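Long-range contact in quinoline 2-oxidoreductase small subunit (Pseudomonas putida, PDB 1T3Q), which forms the iron-sulfur subunit of a molybdenum hydroxylase acting on quinoline, its two [2Fe-2S] clusters probably relaying electrons between the molybdenum centre and FAD: residues L122-R134 with I151-R164. Residues are numbered along the deposited sequence; the frame is centred on the assembly and turned at random.
Sequences LAENPAPSRDEVR and IDAITDPAVAEAAR
Arg130 and Asp152 form the salt bridge of this contact, both bonds falling on one oxygen: Arg130 NH1 lies 2.7 Å from Asp152 OD2 with an N-H...O angle of 146°, while the second bond, from NH2, is weak. The approach is nearly end-on to the C-O bond, and the guanidinium and carboxylate planes stand 48° apart. A bend at chi3 (68°) folds the Arg130 guanidinium over Ile151, whose CG2 sits 3.6 Å above the centre of one face. Ile151 also points CG1 at a face of the Arg134 guanidinium, and its CD1 meets Val133 CG1 at 3.7 Å. Val133 reaches Ile154 CD1 with that same methyl. Farther along, Leu122 CD1 presses on Val159 CG1 at 3.5 Å, a tight fit, and Pro126 CB rests on Ala163 CB.

Waters join the polar atoms: one donates to both Pro126 O and Ile154 O, another accepts from Arg130 NH1 and donates to Thr155 OG1. Thr155 OG1 in turn donates to Ile151 O at 2.8 Å, a bond that fixes the rotation of the threonine side chain. A Ser129-Glu132 capping box starts helix 130-136. Asp721 of the large subunit bridges to both Arg130 and Arg134, tying this edge to the neighbouring chain. The whole joins two consecutive helix pairs of the all-helical [2Fe-2S] binding domain, with the side chain of Ile154 about 12 Å from a bound [2Fe-2S] cluster.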
loop_
_atom_site.group_PDB
_atom_site.type_symbol
_atom_site.label_atom_id
_atom_site.label_comp_id
_atom_site.label_asym_id
_atom_site.label_seq_id
_atom_site.Cartn_x
_atom_site.Cartn_y
_atom_site.Cartn_z
ATOM N N LEU A 122 -3.395 35.398 -14.622
ATOM C CA LEU A 122 -3.100 36.320 -13.535
ATOM C C LEU A 122 -1.750 36.997 -13.672
ATOM O O LEU A 122 -1.541 38.084 -13.129
ATOM C CB LEU A 122 -3.183 35.587 -12.196
ATOM C CG LEU A 122 -4.588 35.067 -11.877
ATOM C CD1 LEU A 122 -4.534 34.103 -10.703
ATOM C CD2 LEU A 122 -5.507 36.248 -11.582
ATOM N N ALA A 123 -0.836 36.355 -14.390
ATOM C CA ALA A 123 0.488 36.921 -14.597
ATOM C C ALA A 123 0.385 38.177 -15.456
ATOM O O ALA A 123 1.068 39.168 -15.202
ATOM C CB ALA A 123 1.397 35.901 -15.269
ATOM N N GLU A 124 -0.471 38.132 -16.474
ATOM C CA GLU A 124 -0.645 39.278 -17.362
ATOM C C GLU A 124 -1.636 40.302 -16.823
ATOM O O GLU A 124 -1.492 41.500 -17.061
ATOM C CB GLU A 124 -1.124 38.825 -18.744
ATOM N N ASN A 125 -2.646 39.824 -16.105
ATOM C CA ASN A 125 -3.675 40.692 -15.551
ATOM C C ASN A 125 -4.130 40.137 -14.203
ATOM O O ASN A 125 -4.809 39.114 -14.142
ATOM C CB ASN A 125 -4.847 40.763 -16.532
ATOM C CG ASN A 125 -5.957 41.678 -16.060
ATOM O OD1 ASN A 125 -5.855 42.325 -15.015
ATOM N ND2 ASN A 125 -7.030 41.740 -16.836
ATOM N N PRO A 126 -3.757 40.814 -13.103
ATOM C CA PRO A 126 -4.083 40.445 -11.722
ATOM C C PRO A 126 -5.577 40.398 -11.414
ATOM O O PRO A 126 -6.019 39.633 -10.554
ATOM C CB PRO A 126 -3.380 41.526 -10.899
ATOM C CG PRO A 126 -2.291 42.010 -11.802
ATOM C CD PRO A 126 -2.960 42.053 -13.128
ATOM N N ALA A 127 -6.343 41.232 -12.110
ATOM C CA ALA A 127 -7.784 41.307 -11.902
ATOM C C ALA A 127 -8.544 41.218 -13.219
ATOM O O ALA A 127 -9.149 42.195 -13.673
ATOM C CB ALA A 127 -8.135 42.609 -11.182
ATOM N N PRO A 128 -8.519 40.042 -13.862
ATOM C CA PRO A 128 -9.232 39.893 -15.130
ATOM C C PRO A 128 -10.734 39.913 -14.880
ATOM O O PRO A 128 -11.182 39.613 -13.780
ATOM C CB PRO A 128 -8.745 38.538 -15.636
ATOM C CG PRO A 128 -8.558 37.768 -14.365
ATOM C CD PRO A 128 -7.868 38.779 -13.467
ATOM N N SER A 129 -11.507 40.287 -15.892
ATOM C CA SER A 129 -12.958 40.315 -15.761
ATOM C C SER A 129 -13.447 38.871 -15.840
ATOM O O SER A 129 -12.724 37.994 -16.309
ATOM C CB SER A 129 -13.576 41.124 -16.900
ATOM O OG SER A 129 -13.439 40.440 -18.138
ATOM N N ARG A 130 -14.667 38.616 -15.384
ATOM C CA ARG A 130 -15.193 37.258 -15.449
ATOM C C ARG A 130 -15.204 36.787 -16.903
ATOM O O ARG A 130 -14.872 35.638 -17.189
ATOM C CB ARG A 130 -16.608 37.199 -14.857
ATOM C CG ARG A 130 -16.656 37.441 -13.354
ATOM C CD ARG A 130 -18.075 37.312 -12.810
ATOM N NE ARG A 130 -18.563 35.935 -12.871
ATOM C CZ ARG A 130 -18.289 35.001 -11.966
ATOM N NH1 ARG A 130 -17.531 35.294 -10.917
ATOM N NH2 ARG A 130 -18.765 33.771 -12.115
ATOM N N ASP A 131 -15.578 37.677 -17.822
ATOM C CA ASP A 131 -15.621 37.332 -19.242
ATOM C C ASP A 131 -14.247 36.969 -19.781
ATOM O O ASP A 131 -14.114 36.039 -20.573
ATOM C CB ASP A 131 -16.197 38.489 -20.063
ATOM C CG ASP A 131 -17.710 38.492 -20.075
ATOM O OD1 ASP A 131 -18.303 39.499 -20.515
ATOM O OD2 ASP A 131 -18.308 37.480 -19.658
ATOM N N GLU A 132 -13.231 37.712 -19.355
ATOM C CA GLU A 132 -11.868 37.452 -19.791
ATOM C C GLU A 132 -11.416 36.084 -19.283
ATOM O O GLU A 132 -10.766 35.324 -20.006
ATOM C CB GLU A 132 -10.935 38.562 -19.279
ATOM C CG GLU A 132 -11.180 39.906 -19.973
ATOM C CD GLU A 132 -10.507 41.099 -19.293
ATOM O OE1 GLU A 132 -10.522 42.194 -19.897
ATOM O OE2 GLU A 132 -9.978 40.958 -18.169
ATOM N N VAL A 133 -11.766 35.769 -18.041
ATOM C CA VAL A 133 -11.388 34.484 -17.471
ATOM C C VAL A 133 -12.091 33.349 -18.219
ATOM O O VAL A 133 -11.455 32.368 -18.598
ATOM C CB VAL A 133 -11.724 34.404 -15.966
ATOM C CG1 VAL A 133 -11.356 33.026 -15.422
ATOM C CG2 VAL A 133 -10.944 35.479 -15.202
ATOM N N ARG A 134 -13.393 33.484 -18.446
ATOM C CA ARG A 134 -14.124 32.441 -19.160
ATOM C C ARG A 134 -13.528 32.221 -20.550
ATOM O O ARG A 134 -13.457 31.090 -21.031
ATOM C CB ARG A 134 -15.613 32.795 -19.266
ATOM C CG ARG A 134 -16.395 32.553 -17.966
ATOM C CD ARG A 134 -17.859 32.960 -18.103
ATOM N NE ARG A 134 -18.634 32.738 -16.881
ATOM C CZ ARG A 134 -19.107 31.557 -16.489
ATOM N NH1 ARG A 134 -18.886 30.473 -17.220
ATOM N NH2 ARG A 134 -19.811 31.460 -15.371
ATOM N N ILE A 151 -14.435 30.404 -11.965
ATOM C CA ILE A 151 -14.372 31.807 -12.374
ATOM C C ILE A 151 -14.350 32.641 -11.089
ATOM O O ILE A 151 -13.597 33.612 -10.976
ATOM C CB ILE A 151 -15.601 32.215 -13.226
ATOM C CG1 ILE A 151 -15.758 31.271 -14.422
ATOM C CG2 ILE A 151 -15.451 33.655 -13.722
ATOM C CD1 ILE A 151 -14.562 31.220 -15.356
ATOM N N ASP A 152 -15.174 32.247 -10.122
ATOM C CA ASP A 152 -15.238 32.941 -8.836
ATOM C C ASP A 152 -13.872 32.923 -8.152
ATOM O O ASP A 152 -13.406 33.942 -7.645
ATOM C CB ASP A 152 -16.235 32.260 -7.891
ATOM C CG ASP A 152 -17.673 32.361 -8.363
ATOM O OD1 ASP A 152 -18.517 31.640 -7.787
ATOM O OD2 ASP A 152 -17.970 33.154 -9.281
ATOM N N ALA A 153 -13.245 31.750 -8.126
ATOM C CA ALA A 153 -11.951 31.583 -7.480
ATOM C C ALA A 153 -10.854 32.449 -8.092
ATOM O O ALA A 153 -10.094 33.093 -7.368
ATOM C CB ALA A 153 -11.530 30.109 -7.510
ATOM N N ILE A 154 -10.782 32.469 -9.420
ATOM C CA ILE A 154 -9.758 33.241 -10.120
ATOM C C ILE A 154 -9.914 34.759 -9.987
ATOM O O ILE A 154 -8.921 35.488 -10.000
ATOM C CB ILE A 154 -9.725 32.861 -11.618
ATOM C CG1 ILE A 154 -9.365 31.380 -11.756
ATOM C CG2 ILE A 154 -8.716 33.739 -12.369
ATOM C CD1 ILE A 154 -9.558 30.819 -13.150
ATOM N N THR A 155 -11.150 35.227 -9.848
ATOM C CA THR A 155 -11.409 36.659 -9.725
ATOM C C THR A 155 -11.524 37.128 -8.282
ATOM O O THR A 155 -11.859 38.284 -8.028
ATOM C CB THR A 155 -12.703 37.064 -10.471
ATOM O OG1 THR A 155 -13.801 36.264 -10.010
ATOM C CG2 THR A 155 -12.534 36.879 -11.969
ATOM N N ASP A 156 -11.248 36.230 -7.343
ATOM C CA ASP A 156 -11.310 36.555 -5.920
ATOM C C ASP A 156 -10.319 37.684 -5.636
ATOM O O ASP A 156 -9.177 37.644 -6.091
ATOM C CB ASP A 156 -10.944 35.325 -5.087
ATOM C CG ASP A 156 -11.083 35.564 -3.598
ATOM O OD1 ASP A 156 -12.162 35.269 -3.047
ATOM O OD2 ASP A 156 -10.112 36.056 -2.977
ATOM N N PRO A 157 -10.737 38.699 -4.861
ATOM C CA PRO A 157 -9.848 39.826 -4.547
ATOM C C PRO A 157 -8.532 39.463 -3.852
ATOM O O PRO A 157 -7.530 40.149 -4.033
ATOM C CB PRO A 157 -10.740 40.746 -3.709
ATOM C CG PRO A 157 -11.703 39.791 -3.052
ATOM C CD PRO A 157 -12.037 38.841 -4.177
ATOM N N ALA A 158 -8.525 38.388 -3.068
ATOM C CA ALA A 158 -7.305 37.961 -2.387
ATOM C C ALA A 158 -6.316 37.409 -3.412
ATOM O O ALA A 158 -5.097 37.514 -3.240
ATOM C CB ALA A 158 -7.622 36.903 -1.340
ATOM N N VAL A 159 -6.852 36.816 -4.477
ATOM C CA VAL A 159 -6.025 36.266 -5.548
ATOM C C VAL A 159 -5.389 37.407 -6.341
ATOM O O VAL A 159 -4.198 37.367 -6.665
ATOM C CB VAL A 159 -6.867 35.385 -6.509
ATOM C CG1 VAL A 159 -6.048 35.007 -7.734
ATOM C CG2 VAL A 159 -7.326 34.134 -5.786
ATOM N N ALA A 160 -6.186 38.424 -6.648
ATOM C CA ALA A 160 -5.689 39.575 -7.391
ATOM C C ALA A 160 -4.569 40.246 -6.597
ATOM O O ALA A 160 -3.543 40.628 -7.154
ATOM C CB ALA A 160 -6.825 40.566 -7.648
ATOM N N GLU A 161 -4.772 40.381 -5.290
ATOM C CA GLU A 161 -3.777 40.997 -4.421
ATOM C C GLU A 161 -2.477 40.193 -4.434
ATOM O O GLU A 161 -1.387 40.754 -4.563
ATOM C CB GLU A 161 -4.323 41.098 -2.992
ATOM C CG GLU A 161 -3.301 41.549 -1.951
ATOM C CD GLU A 161 -2.789 42.964 -2.178
ATOM O OE1 GLU A 161 -1.864 43.384 -1.446
ATOM O OE2 GLU A 161 -3.307 43.660 -3.080
ATOM N N ALA A 162 -2.596 38.876 -4.300
ATOM C CA ALA A 162 -1.426 38.009 -4.305
ATOM C C ALA A 162 -0.716 38.105 -5.654
ATOM O O ALA A 162 0.515 38.104 -5.721
ATOM C CB ALA A 162 -1.841 36.568 -4.023
ATOM N N ALA A 163 -1.498 38.189 -6.724
ATOM C CA ALA A 163 -0.944 38.297 -8.070
ATOM C C ALA A 163 -0.089 39.561 -8.198
ATOM O O ALA A 163 1.009 39.528 -8.758
ATOM C CB ALA A 163 -2.071 38.322 -9.094
ATOM N N ARG A 164 -0.597 40.674 -7.682
ATOM C CA ARG A 164 0.141 41.931 -7.742
ATOM C C ARG A 164 1.458 41.827 -6.982
ATOM O O ARG A 164 2.441 42.479 -7.337
ATOM C CB ARG A 164 -0.695 43.074 -7.167
ATOM C CG ARG A 164 -1.901 43.447 -8.007
ATOM C CD ARG A 164 -2.578 44.677 -7.432
ATOM N NE ARG A 164 -4.021 44.508 -7.312
ATOM C CZ ARG A 164 -4.876 44.592 -8.325
ATOM N NH1 ARG A 164 -4.443 44.848 -9.550
ATOM N NH2 ARG A 164 -6.170 44.421 -8.107
HETATM O O HOH W 1 -8.164 38.159 -9.696
HETATM O O HOH W 2 -16.065 37.661 -10.002
#